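Local coordinates for beta-porphyranase B (Bacteroides plebeius, PDB 4AWD), which hydrolyses the sulfated red-seaweed polysaccharide porphyran at its beta-D-galactose-(1->4)-alpha-L-galactose-6-sulfate linkages, leaving mostly a sulfated disaccharide, at residues A[87-92]-A[122-127]; A[251-256]-A[274-279]; A[187-190]-A[196-199]; A[175-180]-A[245-250]. All blocks are in the same frame, centred on the assembly; numbering follows the deposited sequence.

In the fold
From the N terminus, contact 1 closes the first loop, 29 residues, and joins strand 89-92 and the 3-10 turn before it to strand 117-126. Contact 4 opens at 175-180 and closes at 245-250, setting the strand with the probable nucleophile against strand 241-249. Contact 3 falls between those ends and pinches a short loop before strand 204-213. Contact 2 begins at residue 251, after contact 4 ends, and packs strand 252-257 against the loop between strands 260-265 and 281-285. No two contacts cross. Contacts 2 and 4 have centres about 5 Å apart and touch through a probable backbone hydrogen bond, Lys-254 O with Trp-246 N; the centres of contacts 1 and 2 are about 26 Å apart.

Contact 1: residues A[87-92]-A[122-127]; sequences ENVSVK and GAVASV
Val-89 and Val-124 meet in the apolar interior of the GH16 jelly-roll beta sandwich, where strand 89-92 approaches strand 117-126 side chain first. Two observations support this reading: no hydrogen bond joins the segments, and the CA atoms of Val-89 and Val-124 stand 7.9 Å apart, with both CB atoms directed at the opposite segment. The touching is done by methyls. CG2 of Val-124 is set before the fork of the other valine, 3.8 Å from Val-89 CG1 and 4.0 Å from Val-89 CG2. In Val-124 that methyl is placed by a chi1 of -179°, which sets CG2 opposite the carbonyl carbon and beside the backbone N. Val-89 CG2 also reaches the backbone, 4.2 Å from Gly-122 CA, where the absence of a side chain lets the methyl pack against the main chain. Strand 95-107 lines the same region, with Leu-96 against Val-89 and Ile-98 against Val-124, while Trp-68 and Ile-284 also touch Val-124. The backbone bonds run to other partners, Asn-88 with Ile-99 and Ser-90 with Arg-97 on one side, Gly-122 with Thr-286 and Val-124 with Ile-284 on the other. What joins the two segments is therefore apolar packing and van der Waals contact, supplied by three methyls and a glycine alpha carbon, with no hydrogen bond.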
loop_
_atom_site.group_PDB
_atom_site.type_symbol
_atom_site.label_atom_id
_atom_site.label_comp_id
_atom_site.label_asym_id
_atom_site.label_seq_id
_atom_site.Cartn_x
_atom_site.Cartn_y
_atom_site.Cartn_z
ATOM N N GLU A 87 2.443 8.491 16.672
ATOM C CA GLU A 87 3.315 7.882 17.685
ATOM C C GLU A 87 3.651 6.415 17.409
ATOM O O GLU A 87 4.603 5.888 17.999
ATOM C CB GLU A 87 2.696 8.000 19.096
ATOM C CG GLU A 87 2.457 9.424 19.584
ATOM C CD GLU A 87 1.291 10.105 18.861
ATOM O OE1 GLU A 87 0.359 9.407 18.397
ATOM O OE2 GLU A 87 1.312 11.345 18.738
ATOM N N ASN A 88 2.879 5.763 16.531
ATOM C CA ASN A 88 3.107 4.361 16.166
ATOM C C ASN A 88 4.104 4.176 15.026
ATOM O O ASN A 88 4.396 3.037 14.620
ATOM C CB ASN A 88 1.791 3.671 15.792
ATOM C CG ASN A 88 0.898 3.420 16.994
ATOM O OD1 ASN A 88 0.538 4.342 17.728
ATOM N ND2 ASN A 88 0.530 2.169 17.189
ATOM N N VAL A 89 4.605 5.302 14.516
ATOM C CA VAL A 89 5.526 5.327 13.389
ATOM C C VAL A 89 6.879 5.814 13.878
ATOM O O VAL A 89 6.995 6.916 14.430
ATOM C CB VAL A 89 5.019 6.253 12.267
ATOM C CG1 VAL A 89 5.998 6.279 11.101
ATOM C CG2 VAL A 89 3.650 5.801 11.793
ATOM N N SER A 90 7.897 4.985 13.712
ATOM C CA SER A 90 9.243 5.409 14.033
ATOM C C SER A 90 10.226 4.906 12.974
ATOM O O SER A 90 9.860 4.131 12.079
ATOM C CB SER A 90 9.628 4.919 15.430
ATOM O OG SER A 90 9.684 3.509 15.476
ATOM N N VAL A 91 11.467 5.368 13.085
ATOM C CA VAL A 91 12.575 4.897 12.266
ATOM C C VAL A 91 13.695 4.535 13.232
ATOM O O VAL A 91 14.181 5.384 13.975
ATOM C CB VAL A 91 13.079 5.995 11.290
ATOM C CG1 VAL A 91 14.421 5.590 10.668
ATOM C CG2 VAL A 91 12.048 6.281 10.214
ATOM N N LYS A 92 14.102 3.279 13.235
ATOM C CA LYS A 92 15.108 2.840 14.163
ATOM C C LYS A 92 15.850 1.657 13.565
ATOM O O LYS A 92 15.229 0.786 12.966
ATOM C CB LYS A 92 14.443 2.470 15.499
ATOM C CG LYS A 92 15.395 1.966 16.584
ATOM C CD LYS A 92 15.894 3.074 17.499
ATOM C CE LYS A 92 16.679 2.479 18.697
ATOM N NZ LYS A 92 15.879 1.499 19.514
ATOM N N GLY A 122 -0.559 2.435 12.097
ATOM C CA GLY A 122 0.121 3.538 11.422
ATOM C C GLY A 122 -0.305 3.690 9.975
ATOM O O GLY A 122 -0.570 2.712 9.294
ATOM N N ALA A 123 -0.390 4.935 9.522
ATOM C CA ALA A 123 -0.608 5.243 8.118
ATOM C C ALA A 123 0.351 6.342 7.697
ATOM O O ALA A 123 0.164 7.520 8.068
ATOM C CB ALA A 123 -2.031 5.679 7.876
ATOM N N VAL A 124 1.375 5.950 6.937
ATOM C CA VAL A 124 2.368 6.891 6.372
ATOM C C VAL A 124 2.018 7.270 4.924
ATOM O O VAL A 124 1.692 6.411 4.116
ATOM C CB VAL A 124 3.792 6.279 6.414
ATOM C CG1 VAL A 124 4.811 7.232 5.859
ATOM C CG2 VAL A 124 4.170 5.914 7.823
ATOM N N ALA A 125 2.100 8.554 4.602
ATOM C CA ALA A 125 1.899 9.024 3.235
ATOM C C ALA A 125 3.084 9.861 2.801
ATOM O O ALA A 125 3.569 10.704 3.567
ATOM C CB ALA A 125 0.613 9.843 3.124
ATOM N N SER A 126 3.566 9.642 1.586
ATOM C CA SER A 126 4.539 10.575 1.018
ATOM C C SER A 126 3.933 11.981 0.939
ATOM O O SER A 126 2.720 12.154 0.752
ATOM C CB SER A 126 5.060 10.105 -0.353
ATOM O OG SER A 126 4.004 9.847 -1.283
ATOM N N VAL A 127 4.790 12.978 1.129
ATOM C CA VAL A 127 4.380 14.375 1.064
ATOM C C VAL A 127 3.993 14.735 -0.373
ATOM O O VAL A 127 2.981 15.371 -0.611
ATOM C CB VAL A 127 5.494 15.318 1.609
ATOM C CG1 VAL A 127 5.278 16.766 1.167
ATOM C CG2 VAL A 127 5.531 15.227 3.109
#

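Contact 2: residues A[251-256]-A[274-279]; sequences NTVKFY and TPFDRP
Asn-251 starts the approach: its CB is directed away from 274-279, yet its amide folds back, chi1 of -63° holding CG beside the backbone N. ND2 thereby comes 3.7 Å from Pro-275 CD, the two side chains crossing at about a right angle. The polar partner of ND2 is Asp-273 O, so the proline methylene is only a packing neighbour. Thr-252 has its CB directed away from the contact, and its OG1 bonds Asp-249 and Lys-266. Val-253 turns back toward the loop, and its CG2 lies 4.3 Å from Phe-276 CD2, approaching the ring obliquely. Opposite, residues 274-277 form a type I beta turn whose backbone bond, Asp-277 N to Thr-274 O, is weak at 3.2 Å. A firmer link ties the two ends of the turn together: Thr-274 OG1 donates to Asp-277 OD2 at 2.7 Å, arriving 46° above the carboxylate plane. Phe-276 also touches Gln-175 and Thr-207, and its side chain is about 6 Å from that of Glu-176, the probable nucleophile. The segments thus meet by non-directional packing, while the polar bonds of Asn-251 and of the turn are made outside or within them.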
loop_
_atom_site.group_PDB
_atom_site.type_symbol
_atom_site.label_atom_id
_atom_site.label_comp_id
_atom_site.label_asym_id
_atom_site.label_seq_id
_atom_site.Cartn_x
_atom_site.Cartn_y
_atom_site.Cartn_z
ATOM N N ASN A 251 -2.418 1.512 -18.671
ATOM C CA ASN A 251 -3.181 0.258 -18.791
ATOM C C ASN A 251 -2.522 -0.989 -18.177
ATOM O O ASN A 251 -3.062 -2.097 -18.302
ATOM C CB ASN A 251 -3.510 -0.033 -20.256
ATOM C CG ASN A 251 -4.387 1.026 -20.870
ATOM O OD1 ASN A 251 -3.890 1.974 -21.465
ATOM N ND2 ASN A 251 -5.701 0.883 -20.719
ATOM N N THR A 252 -1.375 -0.824 -17.523
ATOM C CA THR A 252 -0.513 -1.980 -17.243
ATOM C C THR A 252 0.372 -1.810 -16.023
ATOM O O THR A 252 1.172 -0.884 -15.941
ATOM C CB THR A 252 0.387 -2.270 -18.454
ATOM O OG1 THR A 252 -0.378 -2.064 -19.645
ATOM C CG2 THR A 252 0.933 -3.704 -18.420
ATOM N N VAL A 253 0.225 -2.725 -15.081
ATOM C CA VAL A 253 1.051 -2.754 -13.885
ATOM C C VAL A 253 1.540 -4.185 -13.707
ATOM O O VAL A 253 0.786 -5.123 -13.933
ATOM C CB VAL A 253 0.269 -2.294 -12.639
ATOM C CG1 VAL A 253 1.225 -2.080 -11.504
ATOM C CG2 VAL A 253 -0.478 -0.979 -12.909
ATOM N N LYS A 254 2.813 -4.349 -13.346
ATOM C CA LYS A 254 3.443 -5.677 -13.262
ATOM C C LYS A 254 4.118 -5.884 -11.905
ATOM O O LYS A 254 4.898 -5.041 -11.460
ATOM C CB LYS A 254 4.469 -5.862 -14.386
ATOM C CG LYS A 254 3.904 -5.650 -15.791
ATOM C CD LYS A 254 4.885 -6.047 -16.923
ATOM C CE LYS A 254 4.178 -5.993 -18.286
ATOM N NZ LYS A 254 5.077 -6.277 -19.478
ATOM N N PHE A 255 3.857 -7.020 -11.268
ATOM C CA PHE A 255 4.281 -7.215 -9.878
ATOM C C PHE A 255 5.451 -8.172 -9.675
ATOM O O PHE A 255 5.568 -9.195 -10.358
ATOM C CB PHE A 255 3.082 -7.598 -9.007
ATOM C CG PHE A 255 1.984 -6.586 -9.049
ATOM C CD1 PHE A 255 2.028 -5.476 -8.224
ATOM C CD2 PHE A 255 0.929 -6.721 -9.957
ATOM C CE1 PHE A 255 1.024 -4.505 -8.277
ATOM C CE2 PHE A 255 -0.083 -5.763 -10.013
ATOM C CZ PHE A 255 -0.039 -4.649 -9.165
ATOM N N TYR A 256 6.318 -7.820 -8.730
ATOM C CA TYR A 256 7.550 -8.565 -8.478
ATOM C C TYR A 256 7.683 -8.946 -7.012
ATOM O O TYR A 256 7.480 -8.129 -6.116
ATOM C CB TYR A 256 8.770 -7.769 -8.943
ATOM C CG TYR A 256 8.789 -7.548 -10.441
ATOM C CD1 TYR A 256 7.948 -6.599 -11.043
ATOM C CD2 TYR A 256 9.638 -8.300 -11.264
ATOM C CE1 TYR A 256 7.947 -6.408 -12.412
ATOM C CE2 TYR A 256 9.644 -8.111 -12.649
ATOM C CZ TYR A 256 8.798 -7.162 -13.211
ATOM O OH TYR A 256 8.799 -6.972 -14.573
ATOM N N THR A 274 -7.912 4.809 -20.440
ATOM C CA THR A 274 -6.631 5.061 -19.793
ATOM C C THR A 274 -6.792 5.216 -18.267
ATOM O O THR A 274 -6.509 6.292 -17.724
ATOM C CB THR A 274 -5.968 6.327 -20.376
ATOM O OG1 THR A 274 -6.870 7.437 -20.260
ATOM C CG2 THR A 274 -5.581 6.128 -21.851
ATOM N N PRO A 275 -7.236 4.140 -17.569
ATOM C CA PRO A 275 -7.659 4.279 -16.163
ATOM C C PRO A 275 -6.568 4.736 -15.187
ATOM O O PRO A 275 -6.890 5.401 -14.188
ATOM C CB PRO A 275 -8.153 2.875 -15.797
ATOM C CG PRO A 275 -7.476 1.967 -16.763
ATOM C CD PRO A 275 -7.368 2.746 -18.037
ATOM N N PHE A 276 -5.309 4.393 -15.455
ATOM C CA PHE A 276 -4.215 4.805 -14.561
ATOM C C PHE A 276 -3.355 5.950 -15.099
ATOM O O PHE A 276 -2.139 5.973 -14.904
ATOM C CB PHE A 276 -3.359 3.604 -14.118
ATOM C CG PHE A 276 -3.938 2.848 -12.946
ATOM C CD1 PHE A 276 -5.318 2.718 -12.789
ATOM C CD2 PHE A 276 -3.105 2.251 -12.010
ATOM C CE1 PHE A 276 -5.853 2.024 -11.712
ATOM C CE2 PHE A 276 -3.633 1.558 -10.926
ATOM C CZ PHE A 276 -5.015 1.449 -10.777
ATOM N N ASP A 277 -4.011 6.913 -15.748
ATOM C CA ASP A 277 -3.330 8.076 -16.311
ATOM C C ASP A 277 -3.131 9.226 -15.311
ATOM O O ASP A 277 -2.839 10.353 -15.709
ATOM C CB ASP A 277 -4.038 8.578 -17.580
ATOM C CG ASP A 277 -5.487 9.000 -17.335
ATOM O OD1 ASP A 277 -5.922 9.098 -16.155
ATOM O OD2 ASP A 277 -6.205 9.218 -18.354
ATOM N N ARG A 278 -3.293 8.941 -14.025
ATOM C CA ARG A 278 -3.104 9.959 -13.000
ATOM C C ARG A 278 -2.051 9.545 -11.967
ATOM O O ARG A 278 -2.050 8.397 -11.501
ATOM C CB ARG A 278 -4.414 10.246 -12.279
ATOM C CG ARG A 278 -5.426 11.077 -13.035
ATOM C CD ARG A 278 -6.648 11.255 -12.133
ATOM N NE ARG A 278 -6.227 11.795 -10.838
ATOM C CZ ARG A 278 -6.880 11.639 -9.689
ATOM N NH1 ARG A 278 -8.024 10.952 -9.635
ATOM N NH2 ARG A 278 -6.385 12.186 -8.590
ATOM N N PRO A 279 -1.174 10.489 -11.578
ATOM C CA PRO A 279 -0.146 10.198 -10.575
ATOM C C PRO A 279 -0.744 9.941 -9.174
ATOM O O PRO A 279 -1.941 10.205 -8.941
ATOM C CB PRO A 279 0.696 11.469 -10.583
ATOM C CG PRO A 279 -0.308 12.563 -10.920
ATOM C CD PRO A 279 -1.203 11.925 -11.945
#

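Contact 3: residues A[187-190]-A[196-199]; sequences RSVN and NKTW
Asn-196 and Ser-188 pinch the neck of a short loop between strands 168-182 and 204-213, and the close part of the contact is this polar one. Asn-196 ND2 donates to Ser-188 O at 2.9 Å and nearly straight, with an N-H...O angle of 169°. The acceptor lies almost in the plane of the asparagine amide, whereas the donor sits 45° above the carbonyl plane and so misses the lone pairs. Chi1 of 61° wedges Asn-196 CG between its own backbone N and carbonyl carbon, which brings the amide across to the other segment. Each segment is itself turned: Ser-188 centres an inverse gamma turn, and 196-199 make a type I beta turn closed by Trp-199 N to Asn-196 O at 3.2 Å. Beyond them, Glu-292 OE2 accepts from the backbone N of both Arg-187 and Ser-188, and Trp-199 meets Trp-195 and Trp-291 edge-to-face.

The outer part is looser. Val-189 CG1 lies 4.2 Å from Lys-197 CB, a loose van der Waals approach beside an exposed lysine. Water fills the other link: it accepts from Asn-190 N at 2.8 Å and donates to Asn-196 OD1 at 3.0 Å. One amide thus addresses the opposite backbone with both ends, ND2 directly and OD1 through water. Such two-point gripping should fix the rotation of the Asn-196 amide and define which end is nitrogen, while the valine-lysine side adds loose, non-directional packing with no hydrogen bond.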
loop_
_atom_site.group_PDB
_atom_site.type_symbol
_atom_site.label_atom_id
_atom_site.label_comp_id
_atom_site.label_asym_id
_atom_site.label_seq_id
_atom_site.Cartn_x
_atom_site.Cartn_y
_atom_site.Cartn_z
ATOM N N ARG A 187 -6.512 -16.114 11.159
ATOM C CA ARG A 187 -7.409 -16.691 12.173
ATOM C C ARG A 187 -8.830 -17.031 11.687
ATOM O O ARG A 187 -9.312 -18.143 11.906
ATOM C CB ARG A 187 -7.476 -15.798 13.415
ATOM C CG ARG A 187 -6.286 -15.923 14.347
ATOM C CD ARG A 187 -6.383 -14.894 15.445
ATOM N NE ARG A 187 -5.273 -14.939 16.390
ATOM C CZ ARG A 187 -4.934 -13.932 17.194
ATOM N NH1 ARG A 187 -5.602 -12.769 17.155
ATOM N NH2 ARG A 187 -3.906 -14.078 18.032
ATOM N N SER A 188 -9.497 -16.081 11.032
ATOM C CA SER A 188 -10.885 -16.263 10.627
ATOM C C SER A 188 -11.000 -16.955 9.276
ATOM O O SER A 188 -11.081 -16.323 8.222
ATOM C CB SER A 188 -11.616 -14.928 10.632
ATOM O OG SER A 188 -11.719 -14.447 11.957
ATOM N N VAL A 189 -11.011 -18.277 9.321
ATOM C CA VAL A 189 -11.054 -19.078 8.107
ATOM C C VAL A 189 -12.371 -19.833 8.053
ATOM O O VAL A 189 -12.583 -20.786 8.797
ATOM C CB VAL A 189 -9.862 -20.067 8.029
ATOM C CG1 VAL A 189 -9.787 -20.713 6.651
ATOM C CG2 VAL A 189 -8.566 -19.368 8.351
ATOM N N ASN A 190 -13.259 -19.369 7.187
ATOM C CA ASN A 190 -14.495 -20.063 6.875
ATOM C C ASN A 190 -14.154 -21.403 6.201
ATOM O O ASN A 190 -13.569 -21.416 5.121
ATOM C CB ASN A 190 -15.339 -19.161 5.972
ATOM C CG ASN A 190 -16.645 -19.796 5.532
ATOM O OD1 ASN A 190 -16.835 -21.023 5.612
ATOM N ND2 ASN A 190 -17.559 -18.953 5.035
ATOM N N ASN A 196 -8.796 -17.114 2.345
ATOM C CA ASN A 196 -7.731 -16.394 3.030
ATOM C C ASN A 196 -6.809 -17.300 3.849
ATOM O O ASN A 196 -5.971 -16.806 4.599
ATOM C CB ASN A 196 -8.330 -15.329 3.948
ATOM C CG ASN A 196 -9.207 -15.925 5.017
ATOM O OD1 ASN A 196 -9.927 -16.900 4.767
ATOM N ND2 ASN A 196 -9.147 -15.360 6.221
ATOM N N LYS A 197 -6.967 -18.616 3.692
ATOM C CA LYS A 197 -6.209 -19.616 4.460
ATOM C C LYS A 197 -4.696 -19.419 4.418
ATOM O O LYS A 197 -4.005 -19.624 5.420
ATOM C CB LYS A 197 -6.554 -21.017 3.956
ATOM C CG LYS A 197 -6.076 -22.166 4.827
ATOM C CD LYS A 197 -6.557 -23.520 4.254
ATOM C CE LYS A 197 -5.744 -24.688 4.810
ATOM N NZ LYS A 197 -5.715 -24.639 6.296
ATOM N N THR A 198 -4.191 -19.030 3.248
ATOM C CA THR A 198 -2.753 -18.887 3.010
ATOM C C THR A 198 -2.400 -17.442 2.638
ATOM O O THR A 198 -1.383 -17.199 1.967
ATOM C CB THR A 198 -2.340 -19.743 1.815
ATOM O OG1 THR A 198 -3.254 -19.489 0.730
ATOM C CG2 THR A 198 -2.347 -21.232 2.173
ATOM N N TRP A 199 -3.241 -16.492 3.047
ATOM C CA TRP A 199 -3.102 -15.104 2.624
ATOM C C TRP A 199 -1.738 -14.487 2.985
ATOM O O TRP A 199 -1.249 -13.620 2.272
ATOM C CB TRP A 199 -4.222 -14.275 3.222
ATOM C CG TRP A 199 -4.606 -13.071 2.434
ATOM C CD1 TRP A 199 -5.165 -13.048 1.183
ATOM C CD2 TRP A 199 -4.512 -11.710 2.859
ATOM N NE1 TRP A 199 -5.422 -11.751 0.802
ATOM C CE2 TRP A 199 -5.024 -10.909 1.810
ATOM C CE3 TRP A 199 -4.044 -11.085 4.027
ATOM C CZ2 TRP A 199 -5.078 -9.512 1.888
ATOM C CZ3 TRP A 199 -4.099 -9.683 4.109
ATOM C CH2 TRP A 199 -4.614 -8.919 3.044
HETATM O O HOH W 1 -12.803 -17.398 5.241
#

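Contact 4: residues A[175-180]-A[245-250]; sequences QELDII and CWWVDA
The backbones of 175-180 and 245-250 come closest at Ile-179 and Cys-245, whose CA atoms are 6.1 Å apart, and no hydrogen bond joins them; the chain of the first segment turns a corner at Ile-179. There Ile-179 packs on the cysteine methylene from close by, CG1 at 3.5 Å and CD1 at 3.6 Å from Cys-245 CB. Two residues earlier, Leu-177 meets the sulfur. Its CD2 lies 3.9 Å from Cys-245 SG, and CD1 of the same leucine is 4.0 Å from that sulfur. A chi1 of 167° extends Leu-177 CG opposite the backbone N, carrying the fork toward the other segment. This strand of the GH16 jelly roll carries the probable nucleophile Glu-176 and, just after the corner, the probable proton donor Glu-181; with Asp-178 they fit the family's ExDxxE motif, and Ile-179 and Ile-180 both face Phe-151 in a classic beta bulge. Leu-177 and Ile-179 have their CB atoms directed toward 245-250, while Glu-176 and Asp-178 do not touch that segment. Glu-176 OE1 is hydrogen-bonded to Trp-210 NE1, outside the two segments. Leu-177 CD2 also approaches the indole of Trp-247 obliquely, 4.0 Å from its CE3. The indole meets His-132 and Tyr-133 edge-to-face, and Val-253 packs on Leu-177 and Trp-247.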
loop_
_atom_site.group_PDB
_atom_site.type_symbol
_atom_site.label_atom_id
_atom_site.label_comp_id
_atom_site.label_asym_id
_atom_site.label_seq_id
_atom_site.Cartn_x
_atom_site.Cartn_y
_atom_site.Cartn_z
ATOM N N GLN A 175 -7.918 6.305 -8.263
ATOM C CA GLN A 175 -7.252 5.027 -8.476
ATOM C C GLN A 175 -6.402 4.648 -7.271
ATOM O O GLN A 175 -6.055 5.491 -6.446
ATOM C CB GLN A 175 -6.406 5.034 -9.757
ATOM C CG GLN A 175 -7.184 5.313 -11.039
ATOM C CD GLN A 175 -7.428 6.808 -11.266
ATOM O OE1 GLN A 175 -6.523 7.626 -11.135
ATOM N NE2 GLN A 175 -8.663 7.158 -11.603
ATOM N N GLU A 176 -6.059 3.372 -7.202
ATOM C CA GLU A 176 -5.417 2.801 -6.051
ATOM C C GLU A 176 -4.650 1.574 -6.510
ATOM O O GLU A 176 -5.219 0.683 -7.148
ATOM C CB GLU A 176 -6.474 2.401 -5.010
ATOM C CG GLU A 176 -5.916 1.918 -3.685
ATOM C CD GLU A 176 -6.996 1.766 -2.633
ATOM O OE1 GLU A 176 -8.169 2.124 -2.899
ATOM O OE2 GLU A 176 -6.688 1.272 -1.534
ATOM N N LEU A 177 -3.366 1.543 -6.181
ATOM C CA LEU A 177 -2.473 0.488 -6.628
ATOM C C LEU A 177 -1.861 -0.188 -5.410
ATOM O O LEU A 177 -1.035 0.394 -4.701
ATOM C CB LEU A 177 -1.400 1.060 -7.580
ATOM C CG LEU A 177 -0.130 0.287 -7.998
ATOM C CD1 LEU A 177 -0.451 -1.071 -8.578
ATOM C CD2 LEU A 177 0.678 1.096 -9.018
ATOM N N ASP A 178 -2.319 -1.402 -5.153
ATOM C CA ASP A 178 -1.872 -2.189 -4.002
ATOM C C ASP A 178 -0.740 -3.087 -4.434
ATOM O O ASP A 178 -0.945 -4.010 -5.228
ATOM C CB ASP A 178 -3.028 -3.038 -3.448
ATOM C CG ASP A 178 -4.072 -2.199 -2.731
ATOM O OD1 ASP A 178 -3.678 -1.475 -1.805
ATOM O OD2 ASP A 178 -5.273 -2.264 -3.089
ATOM N N ILE A 179 0.459 -2.798 -3.941
ATOM C CA ILE A 179 1.633 -3.573 -4.316
ATOM C C ILE A 179 1.712 -4.823 -3.440
ATOM O O ILE A 179 1.957 -5.916 -3.940
ATOM C CB ILE A 179 2.931 -2.722 -4.295
ATOM C CG1 ILE A 179 2.852 -1.654 -5.396
ATOM C CG2 ILE A 179 4.157 -3.614 -4.507
ATOM C CD1 ILE A 179 3.869 -0.536 -5.321
ATOM N N ILE A 180 1.483 -4.667 -2.140
ATOM C CA ILE A 180 1.302 -5.829 -1.269
ATOM C C ILE A 180 0.337 -5.550 -0.135
ATOM O O ILE A 180 0.392 -4.485 0.491
ATOM C CB ILE A 180 2.663 -6.395 -0.712
ATOM C CG1 ILE A 180 2.447 -7.691 0.088
ATOM C CG2 ILE A 180 3.442 -5.322 0.118
ATOM C CD1 ILE A 180 1.894 -8.872 -0.744
ATOM N N CYS A 245 6.371 -3.110 -7.864
ATOM C CA CYS A 245 5.509 -2.891 -8.983
ATOM C C CYS A 245 6.262 -2.120 -10.057
ATOM O O CYS A 245 6.938 -1.127 -9.755
ATOM C CB CYS A 245 4.332 -2.045 -8.542
ATOM S SG CYS A 245 3.236 -1.767 -9.873
ATOM N N TRP A 246 6.139 -2.580 -11.300
ATOM C CA TRP A 246 6.485 -1.757 -12.441
ATOM C C TRP A 246 5.183 -1.189 -12.994
ATOM O O TRP A 246 4.427 -1.877 -13.679
ATOM C CB TRP A 246 7.221 -2.549 -13.525
ATOM C CG TRP A 246 7.662 -1.703 -14.695
ATOM C CD1 TRP A 246 7.333 -0.392 -14.945
ATOM C CD2 TRP A 246 8.499 -2.113 -15.784
ATOM N NE1 TRP A 246 7.925 0.035 -16.114
ATOM C CE2 TRP A 246 8.640 -1.003 -16.649
ATOM C CE3 TRP A 246 9.147 -3.312 -16.112
ATOM C CZ2 TRP A 246 9.404 -1.059 -17.825
ATOM C CZ3 TRP A 246 9.910 -3.364 -17.274
ATOM C CH2 TRP A 246 10.029 -2.243 -18.119
ATOM N N TRP A 247 4.915 0.065 -12.676
ATOM C CA TRP A 247 3.729 0.722 -13.202
ATOM C C TRP A 247 4.107 1.203 -14.607
ATOM O O TRP A 247 4.710 2.258 -14.769
ATOM C CB TRP A 247 3.297 1.839 -12.252
ATOM C CG TRP A 247 2.039 2.572 -12.629
ATOM C CD1 TRP A 247 1.189 2.298 -13.676
ATOM C CD2 TRP A 247 1.469 3.690 -11.934
ATOM N NE1 TRP A 247 0.147 3.188 -13.676
ATOM C CE2 TRP A 247 0.292 4.053 -12.624
ATOM C CE3 TRP A 247 1.849 4.427 -10.799
ATOM C CZ2 TRP A 247 -0.512 5.112 -12.218
ATOM C CZ3 TRP A 247 1.046 5.485 -10.390
ATOM C CH2 TRP A 247 -0.123 5.819 -11.100
ATOM N N VAL A 248 3.788 0.386 -15.609
ATOM C CA VAL A 248 4.352 0.554 -16.955
ATOM C C VAL A 248 3.717 1.706 -17.716
ATOM O O VAL A 248 4.427 2.510 -18.323
ATOM C CB VAL A 248 4.214 -0.724 -17.810
ATOM C CG1 VAL A 248 4.780 -0.486 -19.239
ATOM C CG2 VAL A 248 4.883 -1.899 -17.128
ATOM N N ASP A 249 2.385 1.761 -17.690
ATOM C CA ASP A 249 1.598 2.814 -18.354
ATOM C C ASP A 249 0.193 2.858 -17.770
ATOM O O ASP A 249 -0.086 2.222 -16.755
ATOM C CB ASP A 249 1.536 2.626 -19.887
ATOM C CG ASP A 249 1.000 1.269 -20.291
ATOM O OD1 ASP A 249 0.050 0.764 -19.659
ATOM O OD2 ASP A 249 1.546 0.684 -21.249
ATOM N N ALA A 250 -0.692 3.601 -18.420
ATOM C CA ALA A 250 -2.032 3.801 -17.912
ATOM C C ALA A 250 -2.878 2.541 -17.964
ATOM O O ALA A 250 -3.938 2.502 -17.347
ATOM C CB ALA A 250 -2.705 4.924 -18.643
#